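Local atomic coordinates of peroxidase (Cellulomonas bogoriensis 69B4 = DSM 16987, PDB entry 6QZO), a protein that binds heme b and is a DyP-type peroxidase, probably using peroxide to oxidise its substrates as other members of that family do. Residues G256-L259 with R260-A263; R297-Q300 with R301-F305. One frame throughout, in Å; residues are numbered along the deposited sequence.

Contact 1: residues G256-L259 with R260-A263. With HEM (protoporphyrin IX containing Fe), chain I.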
loop_
_atom_site.group_PDB
_atom_site.type_symbol
_atom_site.label_atom_id
_atom_site.label_comp_id
_atom_site.label_asym_id
_atom_site.label_seq_id
_atom_site.Cartn_x
_atom_site.Cartn_y
_atom_site.Cartn_z
ATOM N N GLY A 256 -11.851 -2.071 26.785
ATOM C CA GLY A 256 -11.402 -2.090 28.189
ATOM C C GLY A 256 -10.108 -1.313 28.391
ATOM O O GLY A 256 -9.535 -1.431 29.481
ATOM N N ARG A 257 -9.662 -0.541 27.386
ATOM C CA ARG A 257 -8.441 0.310 27.461
ATOM C C ARG A 257 -8.697 1.679 26.808
ATOM O O ARG A 257 -9.560 1.769 25.909
ATOM C CB ARG A 257 -7.248 -0.387 26.791
ATOM C CG ARG A 257 -7.003 -1.807 27.277
ATOM C CD ARG A 257 -5.826 -2.476 26.600
ATOM N NE ARG A 257 -4.671 -2.121 27.396
ATOM C CZ ARG A 257 -3.891 -2.941 28.083
ATOM N NH1 ARG A 257 -4.060 -4.252 28.056
ATOM N NH2 ARG A 257 -2.905 -2.409 28.789
ATOM N N THR A 258 -7.954 2.707 27.219
ATOM C CA THR A 258 -8.137 4.109 26.750
ATOM C C THR A 258 -7.481 4.268 25.383
ATOM O O THR A 258 -6.550 3.487 25.078
ATOM C CB THR A 258 -7.588 5.141 27.740
ATOM O OG1 THR A 258 -6.171 4.982 27.766
ATOM C CG2 THR A 258 -8.165 4.988 29.130
ATOM N N LEU A 259 -7.944 5.228 24.587
ATOM C CA LEU A 259 -7.428 5.433 23.207
ATOM C C LEU A 259 -6.146 6.259 23.258
ATOM O O LEU A 259 -5.216 5.950 22.484
ATOM C CB LEU A 259 -8.525 6.073 22.354
ATOM C CG LEU A 259 -9.636 5.093 21.985
ATOM C CD1 LEU A 259 -10.916 5.824 21.599
ATOM C CD2 LEU A 259 -9.169 4.165 20.865
ATOM N N ARG A 260 -6.067 7.220 24.177
ATOM C CA ARG A 260 -4.912 8.144 24.253
ATOM C C ARG A 260 -3.680 7.336 24.665
ATOM O O ARG A 260 -2.785 7.198 23.823
ATOM C CB ARG A 260 -5.196 9.314 25.198
ATOM C CG ARG A 260 -4.164 10.433 25.109
ATOM C CD ARG A 260 -4.457 11.590 26.054
ATOM N NE ARG A 260 -3.738 11.657 27.339
ATOM C CZ ARG A 260 -4.152 11.119 28.490
ATOM N NH1 ARG A 260 -5.267 10.406 28.538
ATOM N NH2 ARG A 260 -3.428 11.278 29.587
ATOM N N THR A 261 -3.650 6.798 25.891
ATOM C CA THR A 261 -2.442 6.176 26.496
ATOM C C THR A 261 -2.381 4.682 26.143
ATOM O O THR A 261 -1.252 4.151 26.035
ATOM C CB THR A 261 -2.411 6.378 28.012
ATOM O OG1 THR A 261 -3.592 5.775 28.539
ATOM C CG2 THR A 261 -2.400 7.835 28.434
ATOM N N GLY A 262 -3.534 4.036 25.952
ATOM C CA GLY A 262 -3.644 2.574 25.751
ATOM C C GLY A 262 -3.665 1.824 27.082
ATOM O O GLY A 262 -3.448 0.612 27.083
ATOM N N ALA A 263 -3.909 2.538 28.176
ATOM C CA ALA A 263 -3.969 2.008 29.552
ATOM C C ALA A 263 -5.305 1.309 29.753
ATOM O O ALA A 263 -6.293 1.676 29.125
ATOM C CB ALA A 263 -3.809 3.136 30.548
HETATM C CHA HEM I . -6.214 -7.309 22.584
HETATM C CHB HEM I . -8.149 -4.906 18.891
HETATM C CHC HEM I . -9.641 -9.080 16.971
HETATM C CHD HEM I . -7.349 -11.510 20.448
HETATM C C1A HEM I . -6.641 -6.307 21.757
HETATM C C2A HEM I . -6.537 -4.917 22.055
HETATM C C3A HEM I . -7.098 -4.247 21.017
HETATM C C4A HEM I . -7.514 -5.210 20.072
HETATM C CMA HEM I . -7.246 -2.745 20.862
HETATM C CAA HEM I . -5.970 -4.292 23.318
HETATM C CBA HEM I . -4.470 -4.010 23.246
HETATM C CGA HEM I . -3.719 -5.299 23.310
HETATM O O1A HEM I . -3.419 -5.846 22.212
HETATM O O2A HEM I . -3.425 -5.804 24.430
HETATM C C1B HEM I . -8.724 -5.862 18.064
HETATM C C2B HEM I . -9.428 -5.505 16.882
HETATM C C3B HEM I . -9.865 -6.683 16.326
HETATM C C4B HEM I . -9.396 -7.741 17.230
HETATM C CMB HEM I . -9.629 -4.090 16.347
HETATM C CAB HEM I . -10.579 -6.947 15.060
HETATM C CBB HEM I . -10.733 -6.041 14.094
HETATM C C1C HEM I . -9.145 -10.114 17.731
HETATM C C2C HEM I . -9.373 -11.462 17.455
HETATM C C3C HEM I . -8.738 -12.197 18.429
HETATM C C4C HEM I . -8.100 -11.248 19.323
HETATM C CMC HEM I . -10.162 -12.075 16.331
HETATM C CAC HEM I . -8.850 -13.675 18.313
HETATM C CBC HEM I . -8.317 -14.551 19.120
HETATM C C1D HEM I . -6.854 -10.520 21.321
HETATM C C2D HEM I . -6.085 -10.855 22.534
HETATM C C3D HEM I . -5.786 -9.691 23.140
HETATM C C4D HEM I . -6.369 -8.652 22.274
HETATM C CMD HEM I . -5.701 -12.216 23.090
HETATM C CAD HEM I . -5.001 -9.515 24.445
HETATM C CBD HEM I . -5.952 -9.532 25.660
HETATM C CGD HEM I . -5.281 -9.420 27.025
HETATM O O1D HEM I . -4.746 -10.416 27.556
HETATM O O2D HEM I . -5.279 -8.333 27.670
HETATM N NA HEM I . -7.239 -6.468 20.541
HETATM N NB HEM I . -8.735 -7.185 18.234
HETATM N NC HEM I . -8.388 -9.984 18.858
HETATM N ND HEM I . -6.990 -9.191 21.220
HETATM FE FE HEM I . -7.855 -8.220 19.847
#

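Contact 2: residues R297-Q300 with R301-F305. With HEM (protoporphyrin IX containing Fe), chain I.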
loop_
_atom_site.group_PDB
_atom_site.type_symbol
_atom_site.label_atom_id
_atom_site.label_comp_id
_atom_site.label_asym_id
_atom_site.label_seq_id
_atom_site.Cartn_x
_atom_site.Cartn_y
_atom_site.Cartn_z
ATOM N N ARG A 297 -8.681 -12.500 27.093
ATOM C CA ARG A 297 -7.654 -12.885 28.095
ATOM C C ARG A 297 -7.515 -14.413 28.119
ATOM O O ARG A 297 -8.500 -15.121 27.938
ATOM C CB ARG A 297 -8.042 -12.343 29.475
ATOM C CG ARG A 297 -6.918 -12.437 30.491
ATOM C CD ARG A 297 -7.305 -12.027 31.889
ATOM N NE ARG A 297 -6.126 -12.142 32.734
ATOM C CZ ARG A 297 -5.325 -11.125 33.090
ATOM N NH1 ARG A 297 -5.561 -9.890 32.655
ATOM N NH2 ARG A 297 -4.277 -11.352 33.869
ATOM N N PRO A 298 -6.295 -14.972 28.322
ATOM C CA PRO A 298 -6.139 -16.399 28.581
ATOM C C PRO A 298 -6.953 -16.866 29.799
ATOM O O PRO A 298 -6.872 -16.234 30.834
ATOM C CB PRO A 298 -4.630 -16.552 28.871
ATOM C CG PRO A 298 -4.001 -15.409 28.125
ATOM C CD PRO A 298 -4.996 -14.274 28.277
ATOM N N THR A 299 -7.695 -17.958 29.625
ATOM C CA THR A 299 -8.438 -18.688 30.693
ATOM C C THR A 299 -7.543 -19.796 31.261
ATOM O O THR A 299 -7.693 -20.120 32.433
ATOM C CB THR A 299 -9.782 -19.180 30.142
ATOM O OG1 THR A 299 -10.774 -18.307 30.687
ATOM C CG2 THR A 299 -10.106 -20.619 30.454
ATOM N N GLN A 300 -6.661 -20.355 30.429
ATOM C CA GLN A 300 -5.622 -21.342 30.807
ATOM C C GLN A 300 -4.307 -20.891 30.176
ATOM O O GLN A 300 -4.365 -20.191 29.164
ATOM C CB GLN A 300 -6.001 -22.730 30.289
ATOM C CG GLN A 300 -7.343 -23.219 30.786
ATOM C CD GLN A 300 -7.293 -23.672 32.225
ATOM O OE1 GLN A 300 -6.234 -23.760 32.858
ATOM N NE2 GLN A 300 -8.458 -24.003 32.748
ATOM N N ARG A 301 -3.175 -21.300 30.745
ATOM C CA ARG A 301 -1.830 -20.876 30.276
ATOM C C ARG A 301 -1.772 -20.923 28.739
ATOM O O ARG A 301 -1.236 -19.947 28.154
ATOM C CB ARG A 301 -0.734 -21.757 30.862
ATOM C CG ARG A 301 0.641 -21.466 30.275
ATOM C CD ARG A 301 1.773 -21.952 31.156
ATOM N NE ARG A 301 3.030 -21.485 30.583
ATOM C CZ ARG A 301 3.689 -22.082 29.587
ATOM N NH1 ARG A 301 3.232 -23.202 29.043
ATOM N NH2 ARG A 301 4.824 -21.566 29.150
ATOM N N GLU A 302 -2.310 -21.974 28.110
ATOM C CA GLU A 302 -2.067 -22.267 26.671
ATOM C C GLU A 302 -2.976 -21.417 25.766
ATOM O O GLU A 302 -2.681 -21.363 24.559
ATOM C CB GLU A 302 -2.173 -23.772 26.387
ATOM C CG GLU A 302 -3.552 -24.375 26.574
ATOM C CD GLU A 302 -3.956 -24.850 27.955
ATOM O OE1 GLU A 302 -3.071 -24.847 28.860
ATOM O OE2 GLU A 302 -5.156 -25.206 28.110
ATOM N N GLU A 303 -3.991 -20.741 26.316
ATOM C CA GLU A 303 -4.978 -19.939 25.542
ATOM C C GLU A 303 -4.396 -18.544 25.228
ATOM O O GLU A 303 -5.027 -17.532 25.568
ATOM C CB GLU A 303 -6.298 -19.839 26.309
ATOM C CG GLU A 303 -7.033 -21.153 26.404
ATOM C CD GLU A 303 -8.396 -21.032 27.063
ATOM O OE1 GLU A 303 -8.661 -19.958 27.645
ATOM O OE2 GLU A 303 -9.209 -21.989 26.964
ATOM N N THR A 304 -3.252 -18.519 24.550
ATOM C CA THR A 304 -2.483 -17.316 24.152
ATOM C C THR A 304 -1.793 -17.625 22.821
ATOM O O THR A 304 -1.718 -18.819 22.448
ATOM C CB THR A 304 -1.530 -16.906 25.278
ATOM O OG1 THR A 304 -0.952 -15.631 24.985
ATOM C CG2 THR A 304 -0.433 -17.919 25.503
ATOM N N PHE A 305 -1.336 -16.600 22.109
ATOM C CA PHE A 305 -0.694 -16.734 20.781
ATOM C C PHE A 305 0.020 -15.420 20.457
ATOM O O PHE A 305 -0.337 -14.374 21.045
ATOM C CB PHE A 305 -1.736 -17.115 19.718
ATOM C CG PHE A 305 -3.074 -16.454 19.904
ATOM C CD1 PHE A 305 -3.298 -15.161 19.459
ATOM C CD2 PHE A 305 -4.090 -17.110 20.575
ATOM C CE1 PHE A 305 -4.518 -14.539 19.670
ATOM C CE2 PHE A 305 -5.309 -16.490 20.786
ATOM C CZ PHE A 305 -5.522 -15.208 20.328
HETATM C CHA HEM I . -6.214 -7.309 22.584
HETATM C CHB HEM I . -8.149 -4.906 18.891
HETATM C CHC HEM I . -9.641 -9.080 16.971
HETATM C CHD HEM I . -7.349 -11.510 20.448
HETATM C C1A HEM I . -6.641 -6.307 21.757
HETATM C C2A HEM I . -6.537 -4.917 22.055
HETATM C C3A HEM I . -7.098 -4.247 21.017
HETATM C C4A HEM I . -7.514 -5.210 20.072
HETATM C CMA HEM I . -7.246 -2.745 20.862
HETATM C CAA HEM I . -5.970 -4.292 23.318
HETATM C CBA HEM I . -4.470 -4.010 23.246
HETATM C CGA HEM I . -3.719 -5.299 23.310
HETATM O O1A HEM I . -3.419 -5.846 22.212
HETATM O O2A HEM I . -3.425 -5.804 24.430
HETATM C C1B HEM I . -8.724 -5.862 18.064
HETATM C C2B HEM I . -9.428 -5.505 16.882
HETATM C C3B HEM I . -9.865 -6.683 16.326
HETATM C C4B HEM I . -9.396 -7.741 17.230
HETATM C CMB HEM I . -9.629 -4.090 16.347
HETATM C CAB HEM I . -10.579 -6.947 15.060
HETATM C CBB HEM I . -10.733 -6.041 14.094
HETATM C C1C HEM I . -9.145 -10.114 17.731
HETATM C C2C HEM I . -9.373 -11.462 17.455
HETATM C C3C HEM I . -8.738 -12.197 18.429
HETATM C C4C HEM I . -8.100 -11.248 19.323
HETATM C CMC HEM I . -10.162 -12.075 16.331
HETATM C CAC HEM I . -8.850 -13.675 18.313
HETATM C CBC HEM I . -8.317 -14.551 19.120
HETATM C C1D HEM I . -6.854 -10.520 21.321
HETATM C C2D HEM I . -6.085 -10.855 22.534
HETATM C C3D HEM I . -5.786 -9.691 23.140
HETATM C C4D HEM I . -6.369 -8.652 22.274
HETATM C CMD HEM I . -5.701 -12.216 23.090
HETATM C CAD HEM I . -5.001 -9.515 24.445
HETATM C CBD HEM I . -5.952 -9.532 25.660
HETATM C CGD HEM I . -5.281 -9.420 27.025
HETATM O O1D HEM I . -4.746 -10.416 27.556
HETATM O O2D HEM I . -5.279 -8.333 27.670
HETATM N NA HEM I . -7.239 -6.468 20.541
HETATM N NB HEM I . -8.735 -7.185 18.234
HETATM N NC HEM I . -8.388 -9.984 18.858
HETATM N ND HEM I . -6.990 -9.191 21.220
HETATM FE FE HEM I . -7.855 -8.220 19.847
#

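Contact 1: residues G256-L259 with R260-A263
Thr258 and Thr261 meet through their hydroxyls across a tight loop, the two side chains crossing obliquely, and Thr261 OG1 donates to Thr258 OG1 over 2.8 Å. In Thr258 the hydroxyl lies between the backbone N and the carbonyl carbon (chi1 67°), which sets OG1 near the Thr261 hydroxyl and near the backbone N-H groups of Gly262 and Ala263, from which it accepts weak bonds. Threonine suits the position because one small hydroxyl can accept the Thr261 hydroxyl firmly and two N-H groups weakly. The loop is closed by a backbone bond from Thr258 N to Ala263 O, 2.7 Å long. Gly262, with positive phi, lets the chain turn, and its CA makes a CA-H...O contact with Thr258 O. Arg257 bends at chi3 (88°), and its NE donates to Gly262 O at 3.0 Å, the acceptor lying near the guanidinium edge but 16° out of its plane. This bond fixes the head of a long, flexible side chain whose CD rests 3.8 Å from HEM CAA. At the outer end, Thr261 CG2 sits over the centre of the Arg260 guanidinium face. Following helix 248-255, the turn holds Arg257, a residue of the heme pocket of this DyP-type peroxidase, beside a propionate arm.

Contact 2: residues R297-Q300 with R301-F305
Glu303 N donates to Gln300 O over 2.9 Å, and this bond closes a type I beta turn from Gln300 to Glu303. The Glu303 carboxylate then reaches back to the chain before the turn. With CG anti to the carbonyl carbon (chi1 -68°) and the chain extended beyond it, the acid lies alongside Thr299, and Glu303 OE1 accepts from Thr299 N at 3.0 Å and more weakly from Gln300 N. OE1 also forms a salt bridge with Arg345 of helix 340-348, so a glutamate suits a site where backbone N-H groups and a cation meet. The exact place of OE1 is uncertain, but with an alanine here the N-H of Thr299 and the charge of Arg345 would probably lose this acceptor. The loop leads from helix 292-296, which carries the axial heme ligand His292, to strand 306-314, outermost within this chain in a four-stranded antiparallel sheet. The nonpolar contact is that of Pro298 CG, 4.1 Å from Thr304 CB. A CA-H...O contact joins Pro298 CA to Glu303 O at 3.4 Å, and the rigid proline ring lies near the same oxygen. Among flat polar groups, Gln300 and Glu302 run side by side, their amide and carboxylate planes only 8° apart. On the heme side, Phe305 CZ lies beside the vinyl carbon HEM CBC, while Pro298 CD is 3.9 Å from the propionate oxygen HEM O1D.

From the N terminus, the chain leaves helix 248-255 and at once closes the short loop of contact 1, then runs through a long loop to helix 292-296. Contact 2 closes a second loop just after that helix, before strand 306-314. The two are in series, neither nested nor crossed, and both lie in the C-terminal part of the DyP-type peroxidase sequence. The centres of contact 1 and contact 2 are about 22 Å apart, and the nearest atoms of contact 1 and contact 2 about 7 Å apart, so they do not touch; the heme joins them. Contact 1 flanks one propionate arm, whereas contact 2 meets the other propionate and a vinyl group, and His292, between them in sequence, binds the iron.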